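Long-range contacts in AxyAgu115A (Amphibacillus xylanus NBRC 15112, PDB 6NPS), which probably hydrolyses the alpha-linked glucuronic acid side groups of glucuronoxylan, as a family GH115 alpha-glucuronidase: residues M437-F441 with P834-H838; I431-T436 with F463-L467; N776-T780 with T963-G967. The protein carries 3 engineered substitutions. One frame throughout, in Å; residues are numbered along the deposited sequence.

Contact 1. Residues M437-F441 with P834-H838; sequences MAYDF and PTDTH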
ATOM      1  N   MET A 437     -41.505  10.245  -2.351  1.00 30.16           N
ATOM      2  CA  MET A 437     -41.879   9.285  -1.321  1.00 33.56           C
ATOM      3  C   MET A 437     -42.306   9.988  -0.028  1.00 32.68           C
ATOM      4  O   MET A 437     -43.261   9.562   0.641  1.00 33.40           O
ATOM      5  CB  MET A 437     -40.717   8.350  -1.054  1.00 36.78           C
ATOM      6  CG  MET A 437     -41.111   7.189  -0.207  1.00 47.22           C
ATOM      7  SD  MET A 437     -39.738   6.054  -0.095  1.00 53.74           S
ATOM      8  CE  MET A 437     -40.438   4.753   0.895  1.00 55.90           C
ATOM      9  N   ALA A 438     -41.603  11.054   0.351  1.00 32.53           N
ATOM     10  CA  ALA A 438     -41.985  11.802   1.555  1.00 31.13           C
ATOM     11  C   ALA A 438     -43.386  12.385   1.412  1.00 33.31           C
ATOM     12  O   ALA A 438     -44.210  12.300   2.337  1.00 31.26           O
ATOM     13  CB  ALA A 438     -40.971  12.906   1.803  1.00 31.98           C
ATOM     14  N   TYR A 439     -43.709  12.915   0.224  1.00 30.56           N
ATOM     15  CA  TYR A 439     -45.067  13.401  -0.017  1.00 32.77           C
ATOM     16  C   TYR A 439     -46.085  12.271   0.041  1.00 33.86           C
ATOM     17  O   TYR A 439     -47.171  12.428   0.608  1.00 35.52           O
ATOM     18  CB  TYR A 439     -45.116  14.099  -1.376  1.00 34.17           C
ATOM     19  CG  TYR A 439     -46.363  14.897  -1.631  1.00 36.33           C
ATOM     20  CD1 TYR A 439     -47.523  14.280  -2.083  1.00 39.21           C
ATOM     21  CD2 TYR A 439     -46.380  16.273  -1.432  1.00 37.67           C
ATOM     22  CE1 TYR A 439     -48.690  15.028  -2.343  1.00 40.27           C
ATOM     23  CE2 TYR A 439     -47.517  17.012  -1.682  1.00 38.20           C
ATOM     24  CZ  TYR A 439     -48.668  16.382  -2.135  1.00 40.69           C
ATOM     25  OH  TYR A 439     -49.794  17.121  -2.391  1.00 48.70           O
ATOM     26  N   ASP A 440     -45.760  11.132  -0.572  1.00 33.01           N
ATOM     27  CA  ASP A 440     -46.641   9.968  -0.547  1.00 36.71           C
ATOM     28  C   ASP A 440     -46.924   9.495   0.876  1.00 36.18           C
ATOM     29  O   ASP A 440     -47.993   8.942   1.150  1.00 35.41           O
ATOM     30  CB  ASP A 440     -46.022   8.818  -1.350  1.00 42.32           C
ATOM     31  CG  ASP A 440     -45.883   9.131  -2.881  1.00 56.28           C
ATOM     32  OD1 ASP A 440     -46.561  10.069  -3.397  1.00 50.65           O
ATOM     33  OD2 ASP A 440     -45.081   8.409  -3.567  1.00 57.31           O
ATOM     34  N   PHE A 441     -45.967   9.628   1.777  1.00 31.47           N
ATOM     35  CA  PHE A 441     -46.213   9.253   3.162  1.00 34.95           C
ATOM     36  C   PHE A 441     -46.860  10.388   3.969  1.00 37.49           C
ATOM     37  O   PHE A 441     -46.921  10.298   5.201  1.00 39.76           O
ATOM     38  CB  PHE A 441     -44.912   8.834   3.847  1.00 33.89           C
ATOM     39  CG  PHE A 441     -44.500   7.388   3.588  1.00 37.22           C
ATOM     40  CD1 PHE A 441     -43.955   7.028   2.367  1.00 38.54           C
ATOM     41  CD2 PHE A 441     -44.645   6.415   4.586  1.00 34.33           C
ATOM     42  CE1 PHE A 441     -43.545   5.720   2.123  1.00 39.75           C
ATOM     43  CE2 PHE A 441     -44.248   5.115   4.371  1.00 36.64           C
ATOM     44  CZ  PHE A 441     -43.684   4.764   3.130  1.00 40.37           C
ATOM     45  N   PRO A 834     -47.659   1.922  -5.710  1.00 34.75           N
ATOM     46  CA  PRO A 834     -47.416   3.059  -4.799  1.00 35.04           C
ATOM     47  C   PRO A 834     -46.318   2.767  -3.756  1.00 38.90           C
ATOM     48  O   PRO A 834     -46.117   1.611  -3.395  1.00 43.53           O
ATOM     49  CB  PRO A 834     -48.788   3.258  -4.098  1.00 35.54           C
ATOM     50  CG  PRO A 834     -49.765   2.664  -5.019  1.00 42.26           C
ATOM     51  CD  PRO A 834     -49.071   1.482  -5.670  1.00 36.98           C
ATOM     52  N   THR A 835     -45.631   3.805  -3.279  1.00 40.42           N
ATOM     53  CA  THR A 835     -44.431   3.641  -2.456  1.00 41.24           C
ATOM     54  C   THR A 835     -44.702   3.480  -0.965  1.00 42.06           C
ATOM     55  O   THR A 835     -43.768   3.144  -0.241  1.00 42.28           O
ATOM     56  CB  THR A 835     -43.493   4.847  -2.578  1.00 39.10           C
ATOM     57  OG1 THR A 835     -44.148   6.012  -2.047  1.00 40.61           O
ATOM     58  CG2 THR A 835     -43.116   5.095  -3.985  1.00 33.20           C
ATOM     59  N   ASP A 836     -45.909   3.755  -0.482  1.00 41.55           N
ATOM     60  CA  ASP A 836     -46.190   3.775   0.944  1.00 45.46           C
ATOM     61  C   ASP A 836     -46.881   2.519   1.446  1.00 48.08           C
ATOM     62  O   ASP A 836     -47.167   2.427   2.648  1.00 49.35           O
ATOM     63  CB  ASP A 836     -47.038   4.998   1.303  1.00 56.71           C
ATOM     64  CG  ASP A 836     -48.352   5.073   0.510  1.00 69.44           C
ATOM     65  OD1 ASP A 836     -48.370   4.759  -0.704  1.00 70.55           O
ATOM     66  OD2 ASP A 836     -49.370   5.482   1.107  1.00 74.63           O
ATOM     67  N   THR A 837     -47.173   1.553   0.573  1.00 40.80           N
ATOM     68  CA  THR A 837     -47.823   0.327   1.009  1.00 40.78           C
ATOM     69  C   THR A 837     -46.789  -0.660   1.520  1.00 42.12           C
ATOM     70  O   THR A 837     -45.740  -0.845   0.901  1.00 40.00           O
ATOM     71  CB  THR A 837     -48.578  -0.344  -0.142  1.00 45.12           C
ATOM     72  OG1 THR A 837     -49.390   0.622  -0.825  1.00 49.12           O
ATOM     73  CG2 THR A 837     -49.418  -1.517   0.377  1.00 42.22           C
ATOM     74  N   HIS A 838     -47.124  -1.338   2.617  1.00 42.50           N
ATOM     75  CA  HIS A 838     -46.407  -2.532   3.055  1.00 43.22           C
ATOM     76  C   HIS A 838     -47.106  -3.725   2.404  1.00 44.55           C
ATOM     77  O   HIS A 838     -48.201  -4.125   2.818  1.00 43.67           O
ATOM     78  CB  HIS A 838     -46.386  -2.622   4.581  1.00 47.53           C
ATOM     79  CG  HIS A 838     -45.652  -1.486   5.241  1.00 57.71           C
ATOM     80  ND1 HIS A 838     -44.414  -1.636   5.837  1.00 60.39           N
ATOM     81  CD2 HIS A 838     -45.975  -0.175   5.382  1.00 60.61           C
ATOM     82  CE1 HIS A 838     -44.011  -0.471   6.319  1.00 57.34           C
ATOM     83  NE2 HIS A 838     -44.942   0.431   6.058  1.00 59.80           N
TER
HETATM   84  O   HOH W   1     -46.720   6.399  -4.354  1.00 38.69           O

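Contact 2. Residues I431-T436 with F463-L467; sequences IWEQMT and FFLDL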
ATOM      1  N   ILE A 431     -33.366  12.852  -6.021  1.00 26.67           N
ATOM      2  CA  ILE A 431     -34.188  13.843  -5.311  1.00 29.97           C
ATOM      3  C   ILE A 431     -35.659  13.579  -5.552  1.00 29.80           C
ATOM      4  O   ILE A 431     -36.480  13.662  -4.623  1.00 32.18           O
ATOM      5  CB  ILE A 431     -33.816  15.280  -5.727  1.00 30.52           C
ATOM      6  CG1 ILE A 431     -32.359  15.569  -5.389  1.00 34.88           C
ATOM      7  CG2 ILE A 431     -34.684  16.312  -4.993  1.00 29.58           C
ATOM      8  CD1 ILE A 431     -31.844  16.848  -6.090  1.00 34.19           C
ATOM      9  N   TRP A 432     -36.033  13.316  -6.824  1.00 31.71           N
ATOM     10  CA  TRP A 432     -37.431  13.042  -7.134  1.00 28.60           C
ATOM     11  C   TRP A 432     -37.917  11.820  -6.363  1.00 29.37           C
ATOM     12  O   TRP A 432     -38.992  11.846  -5.753  1.00 31.61           O
ATOM     13  CB  TRP A 432     -37.626  12.853  -8.648  1.00 27.47           C
ATOM     14  CG  TRP A 432     -39.021  12.494  -9.030  1.00 29.44           C
ATOM     15  CD1 TRP A 432     -40.001  13.360  -9.417  1.00 31.48           C
ATOM     16  CD2 TRP A 432     -39.612  11.189  -9.034  1.00 32.33           C
ATOM     17  NE1 TRP A 432     -41.154  12.682  -9.668  1.00 31.67           N
ATOM     18  CE2 TRP A 432     -40.944  11.343  -9.458  1.00 33.26           C
ATOM     19  CE3 TRP A 432     -39.141   9.906  -8.739  1.00 32.27           C
ATOM     20  CZ2 TRP A 432     -41.822  10.265  -9.575  1.00 32.58           C
ATOM     21  CZ3 TRP A 432     -40.021   8.834  -8.860  1.00 31.05           C
ATOM     22  CH2 TRP A 432     -41.332   9.020  -9.284  1.00 31.91           C
ATOM     23  N   GLU A 433     -37.123  10.740  -6.362  1.00 30.05           N
ATOM     24  CA  GLU A 433     -37.570   9.508  -5.720  1.00 32.51           C
ATOM     25  C   GLU A 433     -37.752   9.704  -4.214  1.00 29.85           C
ATOM     26  O   GLU A 433     -38.709   9.207  -3.621  1.00 29.77           O
ATOM     27  CB  GLU A 433     -36.567   8.384  -5.996  1.00 33.69           C
ATOM     28  CG  GLU A 433     -36.997   7.016  -5.483  1.00 42.67           C
ATOM     29  CD  GLU A 433     -36.276   6.643  -4.184  1.00 58.72           C
ATOM     30  OE1 GLU A 433     -35.203   7.238  -3.910  1.00 63.52           O
ATOM     31  OE2 GLU A 433     -36.770   5.757  -3.447  1.00 66.11           O
ATOM     32  N   GLN A 434     -36.805  10.360  -3.573  1.00 27.57           N
ATOM     33  CA  GLN A 434     -36.908  10.531  -2.125  1.00 29.51           C
ATOM     34  C   GLN A 434     -38.019  11.521  -1.768  1.00 30.22           C
ATOM     35  O   GLN A 434     -38.840  11.263  -0.873  1.00 34.35           O
ATOM     36  CB  GLN A 434     -35.561  11.000  -1.568  1.00 30.24           C
ATOM     37  CG  GLN A 434     -34.437   9.992  -1.700  1.00 33.89           C
ATOM     38  CD  GLN A 434     -34.675   8.779  -0.830  1.00 38.59           C
ATOM     39  OE1 GLN A 434     -34.752   8.880   0.378  1.00 39.27           O
ATOM     40  NE2 GLN A 434     -34.807   7.615  -1.456  1.00 42.52           N
ATOM     41  N   MET A 435     -38.028  12.695  -2.408  1.00 31.84           N
ATOM     42  CA  MET A 435     -39.007  13.705  -1.993  1.00 32.97           C
ATOM     43  C   MET A 435     -40.421  13.345  -2.416  1.00 33.30           C
ATOM     44  O   MET A 435     -41.360  13.684  -1.695  1.00 33.80           O
ATOM     45  CB  MET A 435     -38.632  15.093  -2.531  1.00 31.86           C
ATOM     46  CG  MET A 435     -37.394  15.739  -1.830  1.00 33.10           C
ATOM     47  SD  MET A 435     -37.341  15.614  -0.031  1.00 35.11           S
ATOM     48  CE  MET A 435     -38.774  16.667   0.448  1.00 26.79           C
ATOM     49  N   THR A 436     -40.625  12.609  -3.537  1.00 28.45           N
ATOM     50  CA  THR A 436     -41.993  12.165  -3.788  1.00 28.89           C
ATOM     51  C   THR A 436     -42.427  11.097  -2.803  1.00 31.04           C
ATOM     52  O   THR A 436     -43.612  11.024  -2.464  1.00 30.72           O
ATOM     53  CB  THR A 436     -42.196  11.642  -5.219  1.00 31.02           C
ATOM     54  OG1 THR A 436     -41.306  10.533  -5.476  1.00 35.03           O
ATOM     55  CG2 THR A 436     -41.940  12.767  -6.216  1.00 30.17           C
ATOM     56  N   PHE A 463     -35.421  22.595  -8.897  1.00 28.43           N
ATOM     57  CA  PHE A 463     -36.247  21.399  -8.974  1.00 28.07           C
ATOM     58  C   PHE A 463     -36.997  21.156  -7.666  1.00 25.31           C
ATOM     59  O   PHE A 463     -38.195  20.850  -7.664  1.00 31.40           O
ATOM     60  CB  PHE A 463     -35.367  20.181  -9.332  1.00 29.80           C
ATOM     61  CG  PHE A 463     -36.171  18.903  -9.382  1.00 29.36           C
ATOM     62  CD1 PHE A 463     -37.129  18.744 -10.355  1.00 33.35           C
ATOM     63  CD2 PHE A 463     -36.023  17.920  -8.405  1.00 31.58           C
ATOM     64  CE1 PHE A 463     -37.946  17.618 -10.388  1.00 35.81           C
ATOM     65  CE2 PHE A 463     -36.823  16.762  -8.440  1.00 30.19           C
ATOM     66  CZ  PHE A 463     -37.784  16.626  -9.437  1.00 34.57           C
ATOM     67  N   PHE A 464     -36.273  21.226  -6.542  1.00 27.49           N
ATOM     68  CA  PHE A 464     -36.837  20.973  -5.221  1.00 27.48           C
ATOM     69  C   PHE A 464     -38.008  21.914  -4.947  1.00 30.04           C
ATOM     70  O   PHE A 464     -39.099  21.475  -4.543  1.00 29.17           O
ATOM     71  CB  PHE A 464     -35.728  21.158  -4.179  1.00 25.19           C
ATOM     72  CG  PHE A 464     -36.136  20.827  -2.745  1.00 27.51           C
ATOM     73  CD1 PHE A 464     -36.558  21.832  -1.897  1.00 27.08           C
ATOM     74  CD2 PHE A 464     -35.994  19.540  -2.249  1.00 29.95           C
ATOM     75  CE1 PHE A 464     -36.922  21.561  -0.555  1.00 28.69           C
ATOM     76  CE2 PHE A 464     -36.354  19.229  -0.934  1.00 28.23           C
ATOM     77  CZ  PHE A 464     -36.804  20.263  -0.067  1.00 30.66           C
ATOM     78  N   LEU A 465     -37.829  23.200  -5.254  1.00 26.46           N
ATOM     79  CA  LEU A 465     -38.887  24.180  -5.028  1.00 29.70           C
ATOM     80  C   LEU A 465     -39.981  24.140  -6.109  1.00 35.62           C
ATOM     81  O   LEU A 465     -41.129  24.539  -5.835  1.00 33.06           O
ATOM     82  CB  LEU A 465     -38.260  25.582  -4.927  1.00 27.64           C
ATOM     83  CG  LEU A 465     -37.386  25.753  -3.658  1.00 32.75           C
ATOM     84  CD1 LEU A 465     -36.754  27.121  -3.589  1.00 30.30           C
ATOM     85  CD2 LEU A 465     -38.202  25.514  -2.380  1.00 33.60           C
ATOM     86  N   ASP A 466     -39.675  23.657  -7.320  1.00 33.28           N
ATOM     87  CA  ASP A 466     -40.738  23.500  -8.316  1.00 29.72           C
ATOM     88  C   ASP A 466     -41.600  22.309  -7.966  1.00 26.48           C
ATOM     89  O   ASP A 466     -42.819  22.338  -8.144  1.00 32.97           O
ATOM     90  CB  ASP A 466     -40.145  23.304  -9.724  1.00 31.24           C
ATOM     91  CG  ASP A 466     -40.080  24.598 -10.524  1.00 41.06           C
ATOM     92  OD1 ASP A 466     -41.041  25.390 -10.427  1.00 44.95           O
ATOM     93  OD2 ASP A 466     -39.063  24.825 -11.247  1.00 37.60           O
ATOM     94  N   LEU A 467     -40.963  21.248  -7.471  1.00 29.29           N
ATOM     95  CA  LEU A 467     -41.663  20.077  -6.953  1.00 31.59           C
ATOM     96  C   LEU A 467     -42.543  20.431  -5.759  1.00 31.53           C
ATOM     97  O   LEU A 467     -43.706  20.005  -5.689  1.00 32.38           O
ATOM     98  CB  LEU A 467     -40.614  19.014  -6.573  1.00 32.48           C
ATOM     99  CG  LEU A 467     -41.158  17.662  -6.110  1.00 34.55           C
ATOM    100  CD1 LEU A 467     -42.045  17.076  -7.211  1.00 37.16           C
ATOM    101  CD2 LEU A 467     -39.989  16.732  -5.752  1.00 32.73           C
TER

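Contact 3. Residues N776-T780 with T963-G967; sequences NNDFT and TYYVG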
ATOM      1  N   ASN A 776     -20.288 -20.172 -29.031  1.00 39.79           N
ATOM      2  CA  ASN A 776     -20.902 -19.723 -30.269  1.00 40.50           C
ATOM      3  C   ASN A 776     -22.347 -20.190 -30.385  1.00 48.43           C
ATOM      4  O   ASN A 776     -22.963 -20.029 -31.444  1.00 48.67           O
ATOM      5  CB  ASN A 776     -20.066 -20.225 -31.461  1.00 41.10           C
ATOM      6  CG  ASN A 776     -20.230 -19.374 -32.697  1.00 43.16           C
ATOM      7  OD1 ASN A 776     -20.274 -18.147 -32.636  1.00 46.37           O
ATOM      8  ND2 ASN A 776     -20.351 -20.034 -33.839  1.00 42.15           N
ATOM      9  N   ASN A 777     -22.841 -20.875 -29.363  1.00 49.41           N
ATOM     10  CA  ASN A 777     -24.246 -21.159 -29.167  1.00 56.49           C
ATOM     11  C   ASN A 777     -24.956 -19.850 -28.877  1.00 68.39           C
ATOM     12  O   ASN A 777     -24.635 -19.194 -27.889  1.00 69.23           O
ATOM     13  CB  ASN A 777     -24.361 -22.106 -27.979  1.00 58.84           C
ATOM     14  CG  ASN A 777     -25.677 -22.794 -27.906  1.00 74.27           C
ATOM     15  OD1 ASN A 777     -26.655 -22.337 -28.505  1.00 78.21           O
ATOM     16  ND2 ASN A 777     -25.730 -23.907 -27.173  1.00 76.94           N
ATOM     17  N   ASP A 778     -25.913 -19.449 -29.696  1.00 82.05           N
ATOM     18  CA  ASP A 778     -26.559 -18.186 -29.356  1.00 98.23           C
ATOM     19  C   ASP A 778     -27.836 -18.355 -28.530  1.00 89.66           C
ATOM     20  O   ASP A 778     -28.415 -17.345 -28.106  1.00 89.36           O
ATOM     21  CB  ASP A 778     -26.834 -17.354 -30.612  1.00117.91           C
ATOM     22  CG  ASP A 778     -26.353 -15.907 -30.462  1.00130.95           C
ATOM     23  OD1 ASP A 778     -25.680 -15.395 -31.386  1.00134.97           O
ATOM     24  OD2 ASP A 778     -26.640 -15.284 -29.412  1.00134.54           O
ATOM     25  N   PHE A 779     -28.270 -19.592 -28.267  1.00 78.34           N
ATOM     26  CA  PHE A 779     -29.282 -19.885 -27.248  1.00 64.74           C
ATOM     27  C   PHE A 779     -30.680 -19.406 -27.650  1.00 65.74           C
ATOM     28  O   PHE A 779     -31.512 -19.093 -26.792  1.00 63.78           O
ATOM     29  CB  PHE A 779     -28.881 -19.300 -25.886  1.00 55.69           C
ATOM     30  CG  PHE A 779     -27.553 -19.781 -25.392  1.00 49.22           C
ATOM     31  CD1 PHE A 779     -27.406 -21.076 -24.915  1.00 49.85           C
ATOM     32  CD2 PHE A 779     -26.447 -18.947 -25.415  1.00 45.47           C
ATOM     33  CE1 PHE A 779     -26.165 -21.524 -24.461  1.00 53.44           C
ATOM     34  CE2 PHE A 779     -25.219 -19.382 -24.957  1.00 47.69           C
ATOM     35  CZ  PHE A 779     -25.070 -20.669 -24.489  1.00 50.57           C
ATOM     36  N   THR A 780     -30.941 -19.364 -28.957  1.00 71.77           N
ATOM     37  CA  THR A 780     -32.277 -19.120 -29.495  1.00 77.38           C
ATOM     38  C   THR A 780     -33.348 -20.029 -28.877  1.00 76.90           C
ATOM     39  O   THR A 780     -34.529 -19.665 -28.894  1.00 81.44           O
ATOM     40  CB  THR A 780     -32.261 -19.307 -31.033  1.00 82.20           C
ATOM     41  OG1 THR A 780     -32.290 -20.703 -31.363  1.00 88.64           O
ATOM     42  CG2 THR A 780     -31.014 -18.703 -31.666  1.00 78.27           C
ATOM     43  N   THR A 963     -23.980  -9.448 -17.867  1.00 31.11           N
ATOM     44  CA  THR A 963     -23.560 -10.568 -18.699  1.00 35.37           C
ATOM     45  C   THR A 963     -24.606 -10.841 -19.774  1.00 35.97           C
ATOM     46  O   THR A 963     -25.624 -10.159 -19.878  1.00 33.45           O
ATOM     47  CB  THR A 963     -23.303 -11.803 -17.838  1.00 36.43           C
ATOM     48  OG1 THR A 963     -24.449 -12.046 -16.999  1.00 33.83           O
ATOM     49  CG2 THR A 963     -22.049 -11.597 -16.950  1.00 33.86           C
ATOM     50  N   TYR A 964     -24.369 -11.865 -20.578  1.00 32.99           N
ATOM     51  CA  TYR A 964     -25.155 -12.058 -21.784  1.00 33.28           C
ATOM     52  C   TYR A 964     -26.586 -12.514 -21.476  1.00 38.36           C
ATOM     53  O   TYR A 964     -26.809 -13.377 -20.615  1.00 38.53           O
ATOM     54  CB  TYR A 964     -24.469 -13.095 -22.679  1.00 31.72           C
ATOM     55  CG  TYR A 964     -25.301 -13.504 -23.874  1.00 35.86           C
ATOM     56  CD1 TYR A 964     -25.309 -12.733 -25.033  1.00 38.20           C
ATOM     57  CD2 TYR A 964     -26.048 -14.679 -23.870  1.00 37.76           C
ATOM     58  CE1 TYR A 964     -26.079 -13.108 -26.156  1.00 39.53           C
ATOM     59  CE2 TYR A 964     -26.813 -15.045 -24.970  1.00 41.88           C
ATOM     60  CZ  TYR A 964     -26.807 -14.261 -26.112  1.00 44.37           C
ATOM     61  OH  TYR A 964     -27.561 -14.638 -27.214  1.00 47.22           O
ATOM     62  N   TYR A 965     -27.560 -11.971 -22.227  1.00 33.92           N
ATOM     63  CA  TYR A 965     -28.924 -12.503 -22.227  1.00 37.22           C
ATOM     64  C   TYR A 965     -29.423 -12.586 -23.654  1.00 35.30           C
ATOM     65  O   TYR A 965     -29.041 -11.776 -24.497  1.00 38.73           O
ATOM     66  CB  TYR A 965     -29.941 -11.635 -21.373  1.00 32.56           C
ATOM     67  CG  TYR A 965     -30.057 -10.180 -21.797  1.00 35.29           C
ATOM     68  CD1 TYR A 965     -31.074  -9.756 -22.645  1.00 39.72           C
ATOM     69  CD2 TYR A 965     -29.153  -9.220 -21.325  1.00 43.67           C
ATOM     70  CE1 TYR A 965     -31.182  -8.419 -23.054  1.00 42.33           C
ATOM     71  CE2 TYR A 965     -29.251  -7.868 -21.706  1.00 43.41           C
ATOM     72  CZ  TYR A 965     -30.280  -7.476 -22.581  1.00 48.11           C
ATOM     73  OH  TYR A 965     -30.393  -6.148 -22.990  1.00 46.98           O
ATOM     74  N   VAL A 966     -30.322 -13.541 -23.898  1.00 36.39           N
ATOM     75  CA  VAL A 966     -30.849 -13.794 -25.233  1.00 40.18           C
ATOM     76  C   VAL A 966     -31.646 -12.587 -25.700  1.00 45.86           C
ATOM     77  O   VAL A 966     -32.462 -12.037 -24.954  1.00 47.64           O
ATOM     78  CB  VAL A 966     -31.697 -15.072 -25.212  1.00 38.52           C
ATOM     79  CG1 VAL A 966     -32.397 -15.332 -26.597  1.00 36.25           C
ATOM     80  CG2 VAL A 966     -30.807 -16.239 -24.814  1.00 41.12           C
ATOM     81  N   GLY A 967     -31.398 -12.154 -26.937  1.00 48.09           N
ATOM     82  CA  GLY A 967     -32.002 -10.945 -27.446  1.00 43.05           C
ATOM     83  C   GLY A 967     -31.224  -9.687 -27.145  1.00 50.12           C
ATOM     84  O   GLY A 967     -31.649  -8.606 -27.559  1.00 50.66           O
TER

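Contact 1. Residues M437-F441 with P834-H838
Asp440 OD2 is gripped by two groups from the side of the 834-838 loop. Thr835 OG1 donates to Asp440 OD2 at 3.0 Å, meeting the anti lone pair of that oxygen, on the side away from OD1. Water 1 donates a weak bond to the same oxygen and accepts from Thr835 N at 3.0 Å. Thr835 therefore reaches the carboxylate twice, once directly and once through water. Its chi1 of 64° places OG1 beside the backbone N, and hydroxyl and amide, the latter through water 1, both serve Asp440 OD2. The side chains of Asp440 and Thr835 cross at about a right angle. Asp440 OD1 has its own partner, Thr476 OG1, so both carboxylate oxygens are held.

The other half is mostly ring and methylene packing. Phe441 is the first residue past the end of helix 428-440. Its CG stands beside the backbone N (chi1 -83°), and its side chain and that of Asp836 slide past each other in opposite directions. Asp836 CB packs over one face of the Phe441 ring, 3.8 Å from its centroid, in a CH-pi contact. The Asp836 carboxylate plane is steeply inclined to the ring. Thr835 O approaches Phe441 CE1 obliquely at 3.5 Å. Met437 sends an extended chain past Thr835, with Met437 CG 3.7 Å from Thr835 OG1. An alanine in place of Phe441 would probably leave Asp836 CB without its ring face and open a gap beside the Thr835 carbonyl.

The contact joins the C-terminal end of a barrel helix to the C-terminal domain. Asp836 OD2 also makes a long, weak ion pair with Arg399. The mix of a shared carboxylate oxygen, a bridging water and a ring face implies an interface fixed in direction by its polar bonds and filled by its aromatic group.

Contact 2. Residues I431-T436 with F463-L467
Phe463 pushes its ring between Ile431 and Trp432, and this is the tight part of the contact. Phe463 CZ lies 3.9 Å from Trp432 CB. It comes at the edge of the indole, near the indole plane. Ile431 CG2 touches the rim of the same phenyl ring, 4.0 Å from Phe463 CD2. Phe463 CG is anti to the backbone N (chi1 178°), which carries the ring out toward helix 428-440.

Met435 fills the space next to Phe464. Its chain bends at chi2 and chi3 and curls round the ring rim, with Met435 CG 3.8 Å from Phe464 CE2. Met435 SD lies at the edge of the Phe464 ring, 5.2 Å from its centroid, a Met-aromatic contact. Met435 CB also rests on Leu467 CD2 at 3.9 Å.

The packing is looser where Thr436 CG2 meets Leu467 CD1, at 4.4 Å. Thr436 OG1 turns back instead to its own helix and donates to Trp432 O at 2.7 Å. That carbonyl also takes the Thr436 amide, from the opposite face of its plane. Thr436 CG2 lies over one face of the indole. Glu433 and Asp466 take no part in the contact and pair outward. Asp466, which is partly exposed, pairs with Lys209 and Tyr485, and Glu433 forms a salt bridge with Lys831.

The two helices flank strand 446-450 of the TIM barrel. Their short segments run in the same general sense, inclined by 37°, with axes 11.0 Å from each other. Met435 and Leu467 also touch Trp447 on that strand. All the side chains that meet here are buried. The chemistry implies a hydrophobic joint between neighbouring barrel helices, held by shape and by ring edges rather than by bonds between charged or polar groups.

Contact 3. Residues N776-T780 with T963-G967
An Asx turn at Asn777 sets Asp778 and Phe779 against Tyr964 and Val966 of the C-terminal tail. The turn lies in the loop between strands 766-775 and 786-788. Asn777 OD1 accepts from Phe779 N at 3.2 Å. The N-H...O angle is 141°, and the donor sits above the carbonyl plane of the amide. Phe779 itself has left-handed helical backbone angles. Its CA and that of Val966 are the closest such pair between the two segments.

Phe779 is the apolar side of the contact. Phe779 CD2 meets Tyr964 CE2 at 3.9 Å. The two side chains cross obliquely. The Asn777 CG atom lies over one face of the Phe779 ring. The Phe779 side chain also touches Val788 of strand 786-788.

Tyr964 CG is anti to the backbone N (chi1 172°), and the ring reaches across to the 776-780 loop with its hydroxyl close to Asp778. Tyr964 OH is 3.0 Å from the backbone oxygen Asp778 O. The Asp778 carboxylate also lies near the hydroxyl, but that side chain is poorly ordered, and the separation it gives is doubtful.

Backbone bonds join Tyr964 to Val788 and Val966 to Thr786 of strand 786-788 and to Met785 just ahead of it. The contact thus ties the end of the chain to the loop between strands 766-775 and 786-788. It is partly buried, with Asp778 on the exposed side and Tyr964 and Val966 buried. Val966 closes the other end: Val966 CG2 touches Phe779 CB at 3.8 Å and lies 3.5 Å from Phe779 O.

How the contacts relate
Contacts 1 and 2 share helix 428-440, and their segments adjoin in sequence at 436 and 437. Their centres are 14 Å apart. Contact 2 uses the middle of the helix to join helix 458-469 within the TIM barrel. Contact 1 uses its C-terminal end to meet a loop of the C-terminal domain. One helix therefore serves both the barrel and the join between domains. Contact 3 is remote, its centre about 39 Å from that of contact 1 and about 40 Å from that of contact 2. Along the chain, contact 3 crosses contact 1 and follows contact 2. The C-terminal domain is thus tied to the barrel, and the end of the chain is tied to the loop before strand 786-788.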